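Long-range contacts in conjugal transfer protein (Escherichia coli, PDB 5I97), which probably serves as a VirB8-like inner-membrane component of the channel through which the pKM101 type IV secretion system exports its substrates: residues E28-W33 with Y132-L137; D45-Q50 with L82-T87; V56-T61 with R144-L149; T87-I92 with T109-V114. All blocks are in the same frame, centred on the assembly; numbering follows the deposited sequence.

Contact 1. Residues E28-W33 with Y132-L137; sequences EIDKFW and YEYKSL
The carboxylate of Asp-30, in the first turn of helix 27-42, receives the phenol groups of Tyr-132 and Tyr-134 from strand 124-134. This pins the helix to the antiparallel sheet of the NTF2-like fold that VirB8 proteins adopt. The axes of 28-33 and 132-134 come within 10.6 Å and run at 113° to each other, so long side chains have to bridge the gap.

Hydrogen bonds come first. Tyr-134 OH donates to Asp-30 OD1 at 2.7 Å and Tyr-132 OH to Asp-30 OD2 at 2.8 Å, each phenol approaching from above the carboxylate plane. The two rings are turned differently: that of Tyr-132 stands steeply to the carboxylate, whereas that of Tyr-134 is much closer to its plane. In Tyr-132, chi1 of 69° sets CG between the backbone N and the carbonyl carbon; the hydroxyl at the far end of the ring reaches Asp-30. Each oxygen also has a second donor just ahead of the helix, Tyr-25 N for OD1 and Ser-24 OG for OD2. Four bonds thus satisfy a buried carboxylate and limit its rotation; together they would be expected to stabilise its ionised form.

The aromatic contact lies one turn along the helix. Tyr-134 turns its edge to the face of the Trp-33 five-membered ring in an offset edge-to-face pair, centroids 5.8 Å apart. Phe-151 meets both rings, and Tyr-25 packs edge-to-face with Tyr-134.

The pair touches through one corner of the indole: Trp-33 CD1 lies 3.4 Å from Tyr-134 OH and 3.9 Å from Tyr-134 CE2.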
# COMPACT_ATOMS: atom_id res chain seq x y z
N GLU A 28 9.28 18.55 17.30
CA GLU A 28 9.50 17.54 16.28
C GLU A 28 9.54 16.12 16.83
O GLU A 28 9.00 15.19 16.22
CB GLU A 28 10.80 17.83 15.53
CG GLU A 28 10.82 19.19 14.85
CD GLU A 28 11.20 20.33 15.79
OE1 GLU A 28 11.80 20.06 16.86
OE2 GLU A 28 10.90 21.49 15.46
N ILE A 29 10.16 15.98 18.00
CA ILE A 29 10.27 14.69 18.65
C ILE A 29 8.94 14.25 19.26
O ILE A 29 8.55 13.10 19.12
CB ILE A 29 11.35 14.71 19.73
CG1 ILE A 29 12.71 15.06 19.12
CG2 ILE A 29 11.40 13.37 20.45
CD1 ILE A 29 13.84 15.17 20.13
N ASP A 30 8.26 15.18 19.94
CA ASP A 30 6.94 14.91 20.51
C ASP A 30 5.98 14.44 19.42
O ASP A 30 5.29 13.45 19.59
CB ASP A 30 6.37 16.15 21.18
CG ASP A 30 6.99 16.45 22.51
OD1 ASP A 30 8.00 15.79 22.86
OD2 ASP A 30 6.48 17.34 23.22
N LYS A 31 5.97 15.17 18.31
CA LYS A 31 5.08 14.86 17.21
C LYS A 31 5.40 13.47 16.65
O LYS A 31 4.50 12.75 16.26
CB LYS A 31 5.20 15.93 16.12
CG LYS A 31 4.40 15.64 14.86
CD LYS A 31 4.71 16.63 13.75
CE LYS A 31 3.98 16.26 12.46
NZ LYS A 31 4.31 17.20 11.35
N PHE A 32 6.66 13.08 16.67
CA PHE A 32 7.03 11.77 16.17
C PHE A 32 6.39 10.64 16.98
O PHE A 32 5.74 9.77 16.41
CB PHE A 32 8.54 11.57 16.18
CG PHE A 32 8.95 10.15 15.89
CD1 PHE A 32 8.80 9.60 14.63
CD2 PHE A 32 9.43 9.33 16.91
CE1 PHE A 32 9.15 8.30 14.37
CE2 PHE A 32 9.78 8.02 16.67
CZ PHE A 32 9.64 7.50 15.40
N TRP A 33 6.58 10.66 18.29
CA TRP A 33 6.05 9.61 19.15
C TRP A 33 4.54 9.63 19.18
O TRP A 33 3.90 8.59 19.18
CB TRP A 33 6.61 9.72 20.57
CG TRP A 33 8.09 9.59 20.62
CD1 TRP A 33 8.99 10.58 20.87
CD2 TRP A 33 8.85 8.39 20.40
NE1 TRP A 33 10.26 10.08 20.81
CE2 TRP A 33 10.21 8.74 20.53
CE3 TRP A 33 8.52 7.07 20.11
CZ2 TRP A 33 11.23 7.80 20.38
CZ3 TRP A 33 9.54 6.15 19.96
CH2 TRP A 33 10.88 6.52 20.10
N TYR A 132 0.39 13.17 27.32
CA TYR A 132 1.65 12.46 27.22
C TYR A 132 2.74 13.03 28.13
O TYR A 132 2.60 14.10 28.71
CB TYR A 132 2.14 12.45 25.78
CG TYR A 132 2.57 13.80 25.27
CD1 TYR A 132 1.65 14.70 24.78
CD2 TYR A 132 3.91 14.17 25.27
CE1 TYR A 132 2.05 15.94 24.32
CE2 TYR A 132 4.31 15.39 24.82
CZ TYR A 132 3.38 16.27 24.34
OH TYR A 132 3.79 17.50 23.87
N GLU A 133 3.75 12.20 28.37
CA GLU A 133 4.89 12.53 29.21
C GLU A 133 6.03 11.55 28.92
O GLU A 133 5.80 10.51 28.30
CB GLU A 133 4.50 12.45 30.69
CG GLU A 133 4.04 11.08 31.14
CD GLU A 133 3.73 11.03 32.63
OE1 GLU A 133 3.41 12.09 33.21
OE2 GLU A 133 3.81 9.93 33.21
N TYR A 134 7.24 11.87 29.35
CA TYR A 134 8.34 10.93 29.22
C TYR A 134 8.76 10.49 30.61
O TYR A 134 8.87 11.30 31.52
CB TYR A 134 9.49 11.54 28.44
CG TYR A 134 9.16 11.93 27.01
CD1 TYR A 134 8.49 13.11 26.73
CD2 TYR A 134 9.58 11.16 25.94
CE1 TYR A 134 8.22 13.49 25.44
CE2 TYR A 134 9.31 11.53 24.64
CZ TYR A 134 8.64 12.71 24.39
OH TYR A 134 8.37 13.09 23.10
N LYS A 135 8.97 9.18 30.78
CA LYS A 135 9.41 8.63 32.06
C LYS A 135 10.59 7.71 31.92
O LYS A 135 10.56 6.76 31.13
CB LYS A 135 8.27 7.86 32.73
CG LYS A 135 7.10 8.69 33.19
CD LYS A 135 7.45 9.51 34.43
CE LYS A 135 6.25 10.24 34.99
NZ LYS A 135 6.61 11.14 36.12
N SER A 136 11.65 8.00 32.66
CA SER A 136 12.70 7.01 32.84
C SER A 136 12.19 5.91 33.77
O SER A 136 11.90 6.17 34.95
CB SER A 136 13.95 7.65 33.42
OG SER A 136 13.72 8.08 34.75
N LEU A 137 12.05 4.70 33.25
CA LEU A 137 11.68 3.59 34.09
C LEU A 137 12.64 2.44 33.83
O LEU A 137 13.40 2.48 32.87
CB LEU A 137 10.25 3.14 33.84
CG LEU A 137 9.13 4.16 34.08
CD1 LEU A 137 7.91 3.74 33.32
CD2 LEU A 137 8.83 4.32 35.57

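Contact 2. Residues D45-Q50 with L82-T87; sequences DFYSVQ and LGDSET
Phe-46 and Asp-84 bring the two backbones within 5.2 Å, CA to CA, and Asp-45 and Thr-87 come almost as near. Residues 82-85 form a type II' beta turn at the end of helix 78-82, with Gly-83 taking the positive phi. Leu-82 O closes the turn, accepting from Ser-85 N and, at 2.7 Å, from Ser-85 OG.

Phe-46 packs on the Gly-83 carbonyl and on Asp-84: its CB is 3.2 Å from Gly-83 O, and CD2 lies 4.0 Å from Asp-84 CB. The polar link is Tyr-47 OH to Asp-84 OD2, 2.8 Å long, with the hydroxyl above the carboxylate plane and the ring steep to it. Asp-84 CG is anti to its backbone N (chi1 -172°) and lies 3.2 Å from Tyr-47 CE1, while OD1 forms a salt bridge with Arg-115. Thr-87 OG1 is hydrogen-bonded to Tyr-44 O.

The contact is a surface one and reaches the dimer interface, where His-101 of the second subunit donates to Asp-84 OD2 and its ring meets Tyr-47. Within the fold, it joins the approach to helix 49-58 to the link between helix 78-82 and strand 86-98, outermost in this chain's sheet.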
# COMPACT_ATOMS: atom_id res chain seq x y z
N ASP A 45 -3.31 -4.30 11.04
CA ASP A 45 -2.69 -5.15 10.05
C ASP A 45 -2.24 -6.42 10.75
O ASP A 45 -1.38 -6.37 11.65
CB ASP A 45 -1.53 -4.42 9.39
CG ASP A 45 -0.86 -5.23 8.32
OD1 ASP A 45 -1.51 -6.11 7.74
OD2 ASP A 45 0.33 -4.97 8.04
N PHE A 46 -2.79 -7.56 10.34
CA PHE A 46 -2.53 -8.83 11.01
C PHE A 46 -1.06 -9.13 11.01
O PHE A 46 -0.54 -9.68 11.98
CB PHE A 46 -3.29 -9.98 10.35
CG PHE A 46 -3.11 -11.31 11.06
CD1 PHE A 46 -3.66 -11.52 12.32
CD2 PHE A 46 -2.39 -12.33 10.47
CE1 PHE A 46 -3.51 -12.72 12.97
CE2 PHE A 46 -2.23 -13.55 11.13
CZ PHE A 46 -2.79 -13.74 12.38
N TYR A 47 -0.37 -8.73 9.96
CA TYR A 47 1.04 -9.06 9.85
C TYR A 47 1.90 -8.20 10.76
O TYR A 47 3.05 -8.53 11.00
CB TYR A 47 1.49 -8.95 8.38
CG TYR A 47 0.80 -9.97 7.49
CD1 TYR A 47 -0.50 -9.80 7.07
CD2 TYR A 47 1.46 -11.13 7.09
CE1 TYR A 47 -1.13 -10.74 6.27
CE2 TYR A 47 0.84 -12.09 6.28
CZ TYR A 47 -0.46 -11.88 5.88
OH TYR A 47 -1.10 -12.83 5.08
N SER A 48 1.34 -7.14 11.33
CA SER A 48 2.14 -6.32 12.26
C SER A 48 1.45 -6.09 13.59
O SER A 48 1.95 -5.32 14.42
CB SER A 48 2.47 -4.97 11.63
OG SER A 48 1.31 -4.16 11.51
N VAL A 49 0.31 -6.75 13.81
CA VAL A 49 -0.52 -6.46 14.98
C VAL A 49 0.20 -6.81 16.28
O VAL A 49 -0.04 -6.19 17.31
CB VAL A 49 -1.88 -7.20 14.91
CG1 VAL A 49 -1.70 -8.69 15.04
CG2 VAL A 49 -2.82 -6.67 15.98
N GLN A 50 1.10 -7.78 16.24
CA GLN A 50 1.82 -8.12 17.45
C GLN A 50 2.81 -7.01 17.82
O GLN A 50 2.96 -6.65 18.99
CB GLN A 50 2.54 -9.46 17.29
CG GLN A 50 3.37 -9.83 18.50
CD GLN A 50 2.53 -9.89 19.76
OE1 GLN A 50 2.83 -9.22 20.76
NE2 GLN A 50 1.45 -10.67 19.72
N LEU A 82 -10.83 -11.01 13.54
CA LEU A 82 -10.51 -10.44 12.23
C LEU A 82 -9.47 -11.24 11.47
O LEU A 82 -9.56 -11.39 10.26
CB LEU A 82 -10.00 -9.01 12.37
CG LEU A 82 -10.86 -7.90 12.96
CD1 LEU A 82 -10.14 -6.54 12.78
CD2 LEU A 82 -12.24 -7.88 12.34
N GLY A 83 -8.44 -11.71 12.18
CA GLY A 83 -7.33 -12.36 11.54
C GLY A 83 -6.76 -11.44 10.48
O GLY A 83 -6.48 -10.26 10.71
N ASP A 84 -6.64 -11.99 9.28
CA ASP A 84 -6.13 -11.27 8.13
C ASP A 84 -7.24 -10.98 7.14
O ASP A 84 -6.98 -10.75 5.97
CB ASP A 84 -5.02 -12.09 7.47
CG ASP A 84 -4.30 -11.33 6.38
OD1 ASP A 84 -4.36 -10.08 6.37
OD2 ASP A 84 -3.71 -11.99 5.50
N SER A 85 -8.49 -10.98 7.60
CA SER A 85 -9.62 -10.76 6.72
C SER A 85 -9.74 -9.32 6.25
O SER A 85 -10.33 -9.05 5.20
CB SER A 85 -10.93 -11.17 7.38
OG SER A 85 -11.25 -10.33 8.46
N GLU A 86 -9.26 -8.38 7.06
CA GLU A 86 -9.44 -6.96 6.75
C GLU A 86 -8.25 -6.19 7.26
O GLU A 86 -7.44 -6.72 8.02
CB GLU A 86 -10.73 -6.41 7.38
CG GLU A 86 -10.65 -6.24 8.89
CD GLU A 86 -11.91 -5.68 9.48
OE1 GLU A 86 -12.94 -6.37 9.49
OE2 GLU A 86 -11.90 -4.53 9.95
N THR A 87 -8.13 -4.95 6.83
CA THR A 87 -7.03 -4.10 7.27
C THR A 87 -7.46 -2.63 7.38
O THR A 87 -8.37 -2.19 6.68
CB THR A 87 -5.86 -4.25 6.30
OG1 THR A 87 -4.74 -3.52 6.81
CG2 THR A 87 -6.23 -3.73 4.92

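Contact 3. Residues V56-T61 with R144-L149; sequences VGLMST and RYVNPL
Asn-147 ND2 donates a hydrogen bond to the backbone O of Phe-151, at the start of strand 151-160, and also lies 3.1 Å from Leu-58 O at the end of helix 49-58. The amide therefore sits among the helix terminus, the 144-149 loop and the sheet. Its CG is anti to the backbone N (chi1 -166°), which sets it 3.8 Å from Met-59 CG. Behind the polar end, Leu-58 CB and Asn-147 CB come to 4.4 Å. The closest CA atoms belong to this same pair, Leu-58 and Asn-147, 6.8 Å apart.

The apolar half of the contact belongs to Val-146. Its CG1 is approached by Leu-58 CD1 at 4.0 Å, the two side chains meeting at about a right angle. Met-59 comes to the same methyl from its own side, running extended beyond CG so that CE ends 4.2 Å from Val-146 CG1. That CE also rests 3.6 Å from Val-146 O.

Met-59 is the first residue after helix 49-58 to leave helical geometry, and its backbone bonds to Val-153 of strand 151-160. Its side chain also packs on Phe-151 and on Tyr-37, so it touches helix 27-42, strand 151-160 and the 144-149 loop.

The chemistry is mixed: methyl and methylene contacts give the loop a greasy seat, while one buried amide, bonded to a main-chain carbonyl, ties the loop to strand 151-160 beside the helix end.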
# COMPACT_ATOMS: atom_id res chain seq x y z
N VAL A 56 2.09 -0.12 21.67
CA VAL A 56 1.10 0.65 22.41
C VAL A 56 1.21 0.40 23.90
O VAL A 56 1.09 1.33 24.70
CB VAL A 56 -0.33 0.33 21.94
CG1 VAL A 56 -1.36 0.98 22.84
CG2 VAL A 56 -0.51 0.74 20.50
N GLY A 57 1.46 -0.86 24.27
CA GLY A 57 1.63 -1.23 25.66
C GLY A 57 2.81 -0.54 26.32
O GLY A 57 2.71 -0.07 27.45
N LEU A 58 3.94 -0.47 25.62
CA LEU A 58 5.13 0.16 26.16
C LEU A 58 4.99 1.68 26.24
O LEU A 58 5.65 2.32 27.04
CB LEU A 58 6.36 -0.19 25.34
CG LEU A 58 6.75 -1.67 25.28
CD1 LEU A 58 7.91 -1.87 24.34
CD2 LEU A 58 7.10 -2.17 26.68
N MET A 59 4.12 2.24 25.41
CA MET A 59 3.97 3.68 25.32
C MET A 59 2.72 4.17 26.01
O MET A 59 2.21 5.23 25.68
CB MET A 59 3.95 4.12 23.86
CG MET A 59 5.23 3.82 23.11
SD MET A 59 5.03 4.17 21.37
CE MET A 59 6.55 3.47 20.73
N SER A 60 2.22 3.40 26.98
CA SER A 60 1.01 3.79 27.68
C SER A 60 1.21 3.64 29.17
O SER A 60 1.97 2.78 29.61
CB SER A 60 -0.19 2.92 27.24
OG SER A 60 -0.33 2.82 25.84
N THR A 61 0.52 4.46 29.95
CA THR A 61 0.39 4.21 31.37
C THR A 61 -0.46 2.95 31.52
O THR A 61 -1.23 2.61 30.62
CB THR A 61 -0.25 5.38 32.12
OG1 THR A 61 -1.55 5.64 31.59
CG2 THR A 61 0.61 6.64 32.02
N ARG A 144 13.81 -0.79 25.08
CA ARG A 144 14.75 0.25 24.71
C ARG A 144 14.83 0.47 23.21
O ARG A 144 15.06 1.58 22.75
CB ARG A 144 16.14 -0.07 25.27
CG ARG A 144 16.48 0.75 26.52
CD ARG A 144 17.62 0.12 27.31
NE ARG A 144 18.83 -0.09 26.52
CZ ARG A 144 19.48 0.85 25.84
NH1 ARG A 144 19.06 2.11 25.85
NH2 ARG A 144 20.57 0.54 25.15
N TYR A 145 14.61 -0.59 22.45
CA TYR A 145 14.71 -0.56 21.00
C TYR A 145 13.39 -0.09 20.39
O TYR A 145 13.29 0.10 19.18
CB TYR A 145 15.08 -1.95 20.49
CG TYR A 145 15.24 -2.17 18.99
CD1 TYR A 145 16.45 -1.92 18.35
CD2 TYR A 145 14.19 -2.69 18.24
CE1 TYR A 145 16.59 -2.15 16.98
CE2 TYR A 145 14.33 -2.91 16.88
CZ TYR A 145 15.53 -2.65 16.26
OH TYR A 145 15.67 -2.88 14.90
N VAL A 146 12.39 0.12 21.24
CA VAL A 146 11.04 0.47 20.81
C VAL A 146 10.63 1.82 21.38
O VAL A 146 10.07 2.65 20.67
CB VAL A 146 10.01 -0.60 21.21
CG1 VAL A 146 8.62 -0.17 20.83
CG2 VAL A 146 10.33 -1.91 20.54
N ASN A 147 10.91 2.01 22.66
CA ASN A 147 10.54 3.23 23.36
C ASN A 147 11.70 3.76 24.20
O ASN A 147 11.61 3.82 25.43
CB ASN A 147 9.34 2.93 24.26
CG ASN A 147 8.66 4.17 24.77
OD1 ASN A 147 8.74 5.22 24.15
ND2 ASN A 147 8.01 4.06 25.91
N PRO A 148 12.78 4.22 23.54
CA PRO A 148 14.04 4.57 24.20
C PRO A 148 13.93 5.73 25.18
O PRO A 148 14.64 5.75 26.18
CB PRO A 148 14.96 4.96 23.04
CG PRO A 148 14.28 4.47 21.80
CD PRO A 148 12.82 4.50 22.09
N LEU A 149 13.06 6.68 24.89
CA LEU A 149 12.92 7.87 25.72
C LEU A 149 11.82 7.68 26.77
O LEU A 149 11.50 8.59 27.52
CB LEU A 149 12.64 9.09 24.86
CG LEU A 149 13.71 9.41 23.81
CD1 LEU A 149 13.31 10.62 22.98
CD2 LEU A 149 15.03 9.69 24.52

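Contact 4. Residues T87-I92 with T109-V114; sequences TTRVKI and TTVRRV
The guanidinium of Arg-89 has one face against Val-111, whose CB lies 3.6 Å from the plane, over its centre. Val-111 CG1 covers the same face, 3.4 Å from Arg-89 NH1. One face of the Arg-112 guanidinium takes Val-114 CG2 toward its rim. Both belong to the beta hairpin of strands 86-98 and 103-114, the first two strands of the VirB8 antiparallel sheet.

Arg-89 CG sits between the backbone N and the carbonyl carbon (chi1 78°), and the chain runs extended to NE, side by side with Val-111. A long, weak ion pair joins Arg-89 to Asp-120, which also forms a salt bridge with Arg-113.

Six backbone hydrogen bonds zip the strands together at Thr-87 with Arg-113, Arg-89 with Val-111 and Lys-91 with Thr-109. Among the shortest is Lys-91 N to Thr-109 O, at 2.7 Å. At the non-hydrogen-bonded pairs between them, CA-H groups point at carbonyls, as in Thr-110 CA to Arg-89 O at 3.2 Å.

Thr-87, Arg-89, Lys-91, Thr-109, Val-111 and Arg-113 share one face of the sheet. The other carries Thr-88, Val-90, Thr-110 and Arg-112, and helix 27-42 packs there on Val-90. Arg-112 is held by Glu-86 and Asp-121, and Thr-110 OG1 is hydrogen-bonded to Trp-126 NE1. Thr-88 touches two residues opposite: its OG1 lies 3.5 Å from Arg-112 CB, and its CG2 3.8 Å from Thr-110 CB.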
# COMPACT_ATOMS: atom_id res chain seq x y z
N THR A 87 -8.13 -4.95 6.83
CA THR A 87 -7.03 -4.10 7.27
C THR A 87 -7.46 -2.63 7.38
O THR A 87 -8.37 -2.19 6.68
CB THR A 87 -5.86 -4.25 6.30
OG1 THR A 87 -4.74 -3.52 6.81
CG2 THR A 87 -6.23 -3.73 4.92
N THR A 88 -6.82 -1.89 8.27
CA THR A 88 -7.09 -0.46 8.41
C THR A 88 -5.81 0.37 8.48
O THR A 88 -4.97 0.13 9.35
CB THR A 88 -7.95 -0.15 9.63
OG1 THR A 88 -9.28 -0.63 9.41
CG2 THR A 88 -8.03 1.36 9.84
N ARG A 89 -5.64 1.29 7.54
CA ARG A 89 -4.47 2.15 7.52
C ARG A 89 -4.80 3.56 8.03
O ARG A 89 -5.94 4.03 7.94
CB ARG A 89 -3.85 2.21 6.11
CG ARG A 89 -4.56 3.12 5.11
CD ARG A 89 -3.84 3.04 3.76
NE ARG A 89 -4.54 3.77 2.70
CZ ARG A 89 -5.48 3.25 1.92
NH1 ARG A 89 -5.84 1.98 2.06
NH2 ARG A 89 -6.05 4.01 0.98
N VAL A 90 -3.78 4.22 8.58
CA VAL A 90 -3.91 5.55 9.15
C VAL A 90 -3.19 6.63 8.35
O VAL A 90 -2.08 6.43 7.88
CB VAL A 90 -3.34 5.60 10.60
CG1 VAL A 90 -3.24 7.05 11.12
CG2 VAL A 90 -4.15 4.73 11.55
N LYS A 91 -3.86 7.76 8.18
CA LYS A 91 -3.28 8.98 7.63
C LYS A 91 -3.35 10.10 8.66
O LYS A 91 -4.44 10.50 9.06
CB LYS A 91 -4.00 9.40 6.35
CG LYS A 91 -3.35 10.54 5.60
CD LYS A 91 -1.87 10.31 5.34
CE LYS A 91 -1.36 11.32 4.35
NZ LYS A 91 -1.66 12.69 4.83
N ILE A 92 -2.20 10.58 9.13
CA ILE A 92 -2.17 11.73 10.03
C ILE A 92 -2.40 13.01 9.23
O ILE A 92 -1.68 13.27 8.27
CB ILE A 92 -0.83 11.83 10.79
CG1 ILE A 92 -0.55 10.53 11.55
CG2 ILE A 92 -0.84 13.01 11.75
CD1 ILE A 92 -1.51 10.24 12.68
N THR A 109 -7.07 10.17 9.54
CA THR A 109 -8.00 9.50 8.66
C THR A 109 -7.68 8.03 8.59
O THR A 109 -6.52 7.64 8.44
CB THR A 109 -7.96 10.11 7.25
OG1 THR A 109 -8.48 11.44 7.32
CG2 THR A 109 -8.82 9.30 6.29
N THR A 110 -8.71 7.20 8.71
CA THR A 110 -8.55 5.77 8.54
C THR A 110 -9.22 5.31 7.25
O THR A 110 -10.29 5.78 6.88
CB THR A 110 -9.13 4.98 9.74
OG1 THR A 110 -10.48 5.39 9.98
CG2 THR A 110 -8.31 5.25 10.98
N VAL A 111 -8.55 4.40 6.56
CA VAL A 111 -9.12 3.75 5.38
C VAL A 111 -9.16 2.25 5.63
O VAL A 111 -8.13 1.59 5.70
CB VAL A 111 -8.31 4.04 4.10
CG1 VAL A 111 -8.87 3.23 2.93
CG2 VAL A 111 -8.33 5.52 3.78
N ARG A 112 -10.36 1.72 5.81
CA ARG A 112 -10.51 0.29 6.07
C ARG A 112 -10.70 -0.48 4.77
O ARG A 112 -11.41 -0.03 3.87
CB ARG A 112 -11.68 0.04 7.02
CG ARG A 112 -12.01 -1.41 7.27
CD ARG A 112 -13.08 -1.50 8.31
NE ARG A 112 -13.46 -2.87 8.58
CZ ARG A 112 -14.54 -3.45 8.06
NH1 ARG A 112 -15.33 -2.77 7.25
NH2 ARG A 112 -14.82 -4.71 8.36
N ARG A 113 -10.14 -1.68 4.71
CA ARG A 113 -10.32 -2.49 3.53
C ARG A 113 -10.65 -3.93 3.89
O ARG A 113 -9.86 -4.62 4.54
CB ARG A 113 -9.05 -2.43 2.68
CG ARG A 113 -8.96 -3.49 1.60
CD ARG A 113 -10.02 -3.26 0.54
NE ARG A 113 -9.96 -4.25 -0.53
CZ ARG A 113 -9.31 -4.08 -1.67
NH1 ARG A 113 -8.62 -2.96 -1.88
NH2 ARG A 113 -9.31 -5.03 -2.59
N VAL A 114 -11.81 -4.39 3.45
CA VAL A 114 -12.23 -5.77 3.64
C VAL A 114 -11.69 -6.56 2.46
O VAL A 114 -11.92 -6.18 1.32
CB VAL A 114 -13.74 -5.88 3.73
CG1 VAL A 114 -14.13 -7.27 4.19
CG2 VAL A 114 -14.29 -4.82 4.67

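Contacts 1 and 3 adjoin, their centres about 9 Å apart, and lie on the same side of the chain's centre; contact 1 is buried and contact 3 partly so. Trp-33 of contact 1 packs on Pro-148 and Val-146 O of contact 3. Contacts 2 and 4 are surface contacts, meet at Thr-87 and are joined by the Glu-86 to Arg-112 salt bridge. Contacts 1 and 4 tie to neighbouring strands of one sheet; contact 2 lies at the approach to helix 49-58 and contact 3 at its C-terminal end. Chemistry differs too: phenols on a carboxylate in contact 1, methyls and an amide in contact 3, backbone pairing and salt-bridged arginines in contact 4. Contact 2, a tyrosine-aspartate bond beside a turn, alone reaches the second subunit.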